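Local structure of acetyltransferase (Brucella abortus str. 2308 A, 4ZBG) at residues E21-T26 with G63-H68. The protein probably transfers the acetyl group of bound acetyl-CoA to an amine of its substrate, as GNAT-family N-acetyltransferases do. Residues are numbered along the deposited sequence; the frame is centred on the assembly and turned at random.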
# COMPACT_ATOMS: atom_id res chain seq x y z
N GLU A 21 14.08 7.55 -3.29
CA GLU A 21 13.31 8.43 -2.44
C GLU A 21 12.12 7.74 -1.78
O GLU A 21 11.80 8.00 -0.61
CB GLU A 21 12.85 9.65 -3.22
CG GLU A 21 12.29 10.69 -2.31
CD GLU A 21 12.23 12.05 -2.95
OE1 GLU A 21 12.75 12.23 -4.07
OE2 GLU A 21 11.67 12.95 -2.31
N ILE A 22 11.44 6.87 -2.52
CA ILE A 22 10.36 6.08 -1.94
C ILE A 22 10.89 5.30 -0.75
O ILE A 22 10.25 5.23 0.31
CB ILE A 22 9.74 5.13 -2.99
CG1 ILE A 22 8.89 5.93 -3.99
CG2 ILE A 22 8.93 4.02 -2.32
CD1 ILE A 22 8.47 5.13 -5.20
N ARG A 23 12.06 4.69 -0.90
CA ARG A 23 12.60 3.89 0.18
C ARG A 23 13.00 4.75 1.37
O ARG A 23 12.80 4.38 2.51
CB ARG A 23 13.76 3.02 -0.30
CG ARG A 23 14.33 2.14 0.79
CD ARG A 23 14.99 0.93 0.20
NE ARG A 23 15.63 0.11 1.23
CZ ARG A 23 16.10 -1.11 1.02
NH1 ARG A 23 15.96 -1.69 -0.17
NH2 ARG A 23 16.69 -1.75 2.01
N GLN A 24 13.52 5.94 1.09
CA GLN A 24 13.87 6.88 2.15
C GLN A 24 12.64 7.29 2.97
O GLN A 24 12.67 7.33 4.20
CB GLN A 24 14.54 8.11 1.56
CG GLN A 24 14.93 9.18 2.56
CD GLN A 24 15.38 10.47 1.90
OE1 GLN A 24 15.58 10.53 0.68
NE2 GLN A 24 15.52 11.52 2.70
N VAL A 25 11.55 7.60 2.28
CA VAL A 25 10.31 7.97 2.96
C VAL A 25 9.77 6.80 3.79
O VAL A 25 9.37 6.96 4.94
CB VAL A 25 9.28 8.49 1.95
CG1 VAL A 25 7.94 8.66 2.62
CG2 VAL A 25 9.76 9.81 1.34
N THR A 26 9.76 5.62 3.18
CA THR A 26 9.27 4.43 3.85
C THR A 26 10.08 4.18 5.12
O THR A 26 9.54 3.95 6.20
CB THR A 26 9.39 3.21 2.92
OG1 THR A 26 8.61 3.43 1.74
CG2 THR A 26 8.91 1.95 3.58
N GLY A 63 8.48 18.63 -5.88
CA GLY A 63 9.44 17.65 -6.33
C GLY A 63 9.90 16.64 -5.29
O GLY A 63 10.76 15.82 -5.57
N GLN A 64 9.31 16.70 -4.10
CA GLN A 64 9.66 15.79 -3.01
C GLN A 64 8.55 14.76 -2.80
O GLN A 64 7.37 15.11 -2.83
CB GLN A 64 9.88 16.57 -1.71
CG GLN A 64 10.23 15.70 -0.51
CD GLN A 64 10.41 16.50 0.78
OE1 GLN A 64 11.36 16.27 1.54
NE2 GLN A 64 9.52 17.43 1.02
N VAL A 65 8.93 13.51 -2.59
CA VAL A 65 7.97 12.48 -2.22
C VAL A 65 7.58 12.67 -0.77
O VAL A 65 8.43 12.60 0.12
CB VAL A 65 8.52 11.06 -2.46
CG1 VAL A 65 7.53 10.02 -1.95
CG2 VAL A 65 8.83 10.83 -3.94
N LEU A 66 6.30 12.91 -0.51
CA LEU A 66 5.80 13.06 0.85
C LEU A 66 5.23 11.76 1.41
O LEU A 66 5.13 11.59 2.61
CB LEU A 66 4.70 14.11 0.91
CG LEU A 66 5.05 15.52 0.46
CD1 LEU A 66 3.85 16.41 0.72
CD2 LEU A 66 6.28 16.04 1.19
N GLY A 67 4.82 10.86 0.52
CA GLY A 67 4.18 9.63 0.94
C GLY A 67 4.17 8.64 -0.19
O GLY A 67 4.35 9.02 -1.35
N HIS A 68 3.95 7.38 0.16
CA HIS A 68 4.00 6.29 -0.79
C HIS A 68 3.03 5.19 -0.36
O HIS A 68 2.80 4.98 0.84
CB HIS A 68 5.41 5.71 -0.86
CG HIS A 68 5.49 4.46 -1.67
ND1 HIS A 68 5.57 3.21 -1.09
CD2 HIS A 68 5.42 4.27 -3.01
CE1 HIS A 68 5.57 2.30 -2.05
NE2 HIS A 68 5.49 2.91 -3.22
O HOH W 1 11.22 12.64 0.32
O HOH W 2 13.20 15.03 -4.59
O HOH W 3 5.87 2.71 1.71
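Glu21, on the helix, reaches across to the backbone of Val65 and shows how a single side chain can serve as both apolar filler and polar clasp. Its extended chain can be followed outward. CB leads toward the strand; CG, set anti to the backbone N (chi1 -169°), lies 3.8 Å from both CB and CG2 of Val65, the two side chains running alongside each other, pointing opposite ways. CD then lies against CG2 and N of Val65, and the carboxylate arrives at the start of the strand. There OE2, which also touches Gln64 CA, accepts a nearly straight hydrogen bond of 2.8 Å from Val65 N, which approaches from above the carboxylate plane. One water donates to OE2 and to Val65 O, while a second joins OE1 to Gly63 O, so both carboxylate oxygens are tied to backbone groups.

One turn on, Val25 CG2 stands 3.3 Å from Val65 O and also packs on Val65 CG1. Farther along the strand, at His68, Ile22 lays CG2 over the centre of the ring, 3.5 Å from the centroid, a CH-pi contact almost along the ring normal. A water lying in the ring plane bridges ND1 to Thr26 OG1, whose hydroxyl donates to Ile22 O; the other ring nitrogen, NE2, is hydrogen-bonded to Ser56 OG.

Residues 21-26 of helix 19-30 thus cross residues 64-68 of strand 64-76 at -70°, where Leu66 and Gly67 form a classic beta bulge opposite Ala59. Such a first helix packed on the central antiparallel strands is characteristic of the GNAT fold, with the Val25 side chain about 7 Å from the bound acetyl-CoA.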